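Local structure of GCN5-related N-acetyltransferase (3G3S) at residues E18-I21 with W22-E26. The protein is probably an acetyltransferase of the GNAT family, whose members move an acetyl group from acetyl-CoA to an acceptor. Numbering follows the deposited sequence.
Sequences ETII and WTCLE. With NA (sodium ion), chain C.
Thr23 OG1 and Thr19 OG1, one helical turn apart, are joined by water 1. The water gives its protons to both: 2.6 Å to Thr23 OG1 and 2.9 Å to Thr19 OG1. Each hydroxyl has a further partner, Ser180 O for Thr23 and Glu186 OE1 for Thr19. Glu18 is the N-cap of this short helix, and four backbone hydrogen bonds, each from an N-H to the carbonyl four residues before it, are those of an alpha-helix. The shortest runs from Thr23 N to Thr19 O at 2.7 Å. Trp22 has CG beside its own backbone N (chi1 -53°), which swings the indole back over the start of the helix. Glu18 O and Thr19 CA lie against one ring face, both toward its rim, and Thr19 CG2 meets the six-membered ring at CZ3, 3.6 Å away. Ile21 and Leu25 run side by side, with Ile21 CG2 3.8 Å from Leu25 CD1. At the C-terminal end, Glu26 O binds the sodium ion at 2.4 Å. Four waters and Glu26 O of the second subunit also bind it, so the ion bridges the dimer. Leu25 and Ile21 pack on helix 2-13, Ile20 on strand 52-58, Cys24 on strand 42-48, and the Trp22 ring meets Tyr181 of strand 170-181 edge-to-face.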
ATOM      1  N   GLU A  18     -12.388  -8.445  -3.825  1.00 19.86           N
ATOM      2  CA  GLU A  18     -11.587  -9.530  -4.350  1.00 21.28           C
ATOM      3  C   GLU A  18     -10.124  -9.140  -4.170  1.00 21.51           C
ATOM      4  O   GLU A  18      -9.668  -8.147  -4.726  1.00 18.18           O
ATOM      5  CB  GLU A  18     -11.922  -9.794  -5.808  1.00 24.40           C
ATOM      6  CG  GLU A  18     -13.253 -10.479  -5.990  1.00 22.57           C
ATOM      7  CD  GLU A  18     -13.252 -11.949  -5.618  1.00 12.69           C
ATOM      8  OE1 GLU A  18     -12.214 -12.486  -5.187  1.00 24.07           O
ATOM      9  OE2 GLU A  18     -14.310 -12.589  -5.854  1.00 15.18           O
ATOM     10  N   THR A  19      -9.362  -9.949  -3.430  1.00 19.74           N
ATOM     11  CA  THR A  19      -8.019  -9.520  -3.049  1.00 19.93           C
ATOM     12  C   THR A  19      -7.043  -9.377  -4.209  1.00 22.77           C
ATOM     13  O   THR A  19      -6.094  -8.641  -4.097  1.00 25.22           O
ATOM     14  CB  THR A  19      -7.400 -10.381  -1.911  1.00 22.15           C
ATOM     15  OG1 THR A  19      -6.842 -11.585  -2.423  1.00 21.65           O
ATOM     16  CG2 THR A  19      -8.455 -10.657  -0.782  1.00 20.10           C
ATOM     17  N   ILE A  20      -7.282 -10.065  -5.319  1.00 23.13           N
ATOM     18  CA  ILE A  20      -6.395  -9.955  -6.481  1.00 20.02           C
ATOM     19  C   ILE A  20      -6.597  -8.562  -7.088  1.00 19.56           C
ATOM     20  O   ILE A  20      -5.656  -7.987  -7.679  1.00 24.06           O
ATOM     21  CB  ILE A  20      -6.666 -11.073  -7.488  1.00 21.51           C
ATOM     22  CG1 ILE A  20      -6.199 -12.423  -6.933  1.00 20.85           C
ATOM     23  CG2 ILE A  20      -5.986 -10.770  -8.894  1.00 15.04           C
ATOM     24  CD1 ILE A  20      -6.825 -13.627  -7.590  1.00 18.54           C
ATOM     25  N   ILE A  21      -7.811  -8.023  -7.002  1.00 18.05           N
ATOM     26  CA  ILE A  21      -7.991  -6.633  -7.439  1.00 20.34           C
ATOM     27  C   ILE A  21      -7.150  -5.759  -6.494  1.00 20.16           C
ATOM     28  O   ILE A  21      -6.440  -4.858  -6.899  1.00 17.74           O
ATOM     29  CB  ILE A  21      -9.465  -6.142  -7.449  1.00 22.77           C
ATOM     30  CG1 ILE A  21     -10.373  -7.031  -8.301  1.00 19.97           C
ATOM     31  CG2 ILE A  21      -9.526  -4.643  -7.936  1.00 19.56           C
ATOM     32  CD1 ILE A  21     -11.863  -6.711  -8.142  1.00 18.78           C
ATOM     33  N   TRP A  22      -7.228  -6.023  -5.194  1.00 19.79           N
ATOM     34  CA  TRP A  22      -6.389  -5.278  -4.254  1.00 18.58           C
ATOM     35  C   TRP A  22      -4.897  -5.401  -4.598  1.00 19.35           C
ATOM     36  O   TRP A  22      -4.155  -4.403  -4.581  1.00 21.39           O
ATOM     37  CB  TRP A  22      -6.627  -5.737  -2.787  1.00 19.96           C
ATOM     38  CG  TRP A  22      -8.038  -5.718  -2.355  1.00 22.59           C
ATOM     39  CD1 TRP A  22      -9.085  -5.077  -2.944  1.00 21.54           C
ATOM     40  CD2 TRP A  22      -8.563  -6.296  -1.144  1.00 23.01           C
ATOM     41  NE1 TRP A  22     -10.231  -5.272  -2.214  1.00 28.04           N
ATOM     42  CE2 TRP A  22      -9.929  -5.994  -1.094  1.00 23.26           C
ATOM     43  CE3 TRP A  22      -8.005  -7.058  -0.131  1.00 24.31           C
ATOM     44  CZ2 TRP A  22     -10.755  -6.424  -0.068  1.00 25.48           C
ATOM     45  CZ3 TRP A  22      -8.820  -7.488   0.894  1.00 24.17           C
ATOM     46  CH2 TRP A  22     -10.178  -7.166   0.924  1.00 25.59           C
ATOM     47  N   THR A  23      -4.442  -6.610  -4.918  1.00 17.99           N
ATOM     48  CA  THR A  23      -3.068  -6.812  -5.320  1.00 20.48           C
ATOM     49  C   THR A  23      -2.711  -5.870  -6.473  1.00 20.67           C
ATOM     50  O   THR A  23      -1.744  -5.080  -6.400  1.00 21.58           O
ATOM     51  CB  THR A  23      -2.859  -8.261  -5.721  1.00 18.84           C
ATOM     52  OG1 THR A  23      -2.974  -9.071  -4.524  1.00 17.73           O
ATOM     53  CG2 THR A  23      -1.448  -8.536  -6.414  1.00 19.85           C
ATOM     54  N   CYS A  24      -3.529  -5.955  -7.506  1.00 22.32           N
ATOM     55  CA  CYS A  24      -3.299  -5.145  -8.719  1.00 19.91           C
ATOM     56  C   CYS A  24      -3.304  -3.623  -8.472  1.00 20.70           C
ATOM     57  O   CYS A  24      -2.429  -2.923  -8.966  1.00 23.55           O
ATOM     58  CB  CYS A  24      -4.283  -5.525  -9.791  1.00 22.34           C
ATOM     59  SG  CYS A  24      -4.133  -7.150 -10.401  1.00 21.49           S
ATOM     60  N   LEU A  25      -4.256  -3.127  -7.680  1.00 20.71           N
ATOM     61  CA  LEU A  25      -4.302  -1.701  -7.316  1.00 21.39           C
ATOM     62  C   LEU A  25      -3.228  -1.222  -6.307  1.00 23.93           C
ATOM     63  O   LEU A  25      -2.910  -0.046  -6.327  1.00 25.92           O
ATOM     64  CB  LEU A  25      -5.684  -1.368  -6.786  1.00 23.57           C
ATOM     65  CG  LEU A  25      -6.893  -1.450  -7.712  1.00 16.10           C
ATOM     66  CD1 LEU A  25      -8.165  -1.241  -6.948  1.00 25.65           C
ATOM     67  CD2 LEU A  25      -6.797  -0.424  -8.932  1.00 14.48           C
ATOM     68  N   GLU A  26      -2.669  -2.116  -5.466  1.00 22.47           N
ATOM     69  CA  GLU A  26      -1.622  -1.732  -4.484  1.00 22.05           C
ATOM     70  C   GLU A  26      -0.281  -1.440  -5.133  1.00 20.31           C
ATOM     71  O   GLU A  26       0.489  -0.657  -4.604  1.00 21.95           O
ATOM     72  CB  GLU A  26      -1.445  -2.764  -3.356  1.00 21.84           C
ATOM     73  CG  GLU A  26      -2.663  -2.804  -2.428  1.00 19.56           C
ATOM     74  CD  GLU A  26      -2.520  -3.794  -1.304  1.00 27.79           C
ATOM     75  OE1 GLU A  26      -1.583  -4.630  -1.320  1.00 33.64           O
ATOM     76  OE2 GLU A  26      -3.374  -3.700  -0.414  1.00 25.60           O
TER
HETATM   77 NA    NA C 249       0.334   1.389  -3.284  1.00 25.05          NA
HETATM   78  O   HOH W   1      -4.087 -11.106  -3.253  1.00 23.38           O
HETATM   79  O   HOH W   2      -1.549   1.959  -5.008  1.00 23.01           O
HETATM   80  O   HOH W   3       1.774   2.117  -5.079  1.00 20.53           O
HETATM   81  O   HOH W   4      -1.628   0.715  -1.589  1.00 36.56           O
HETATM   82  O   HOH W   5       1.946   0.607  -1.762  1.00 27.89           O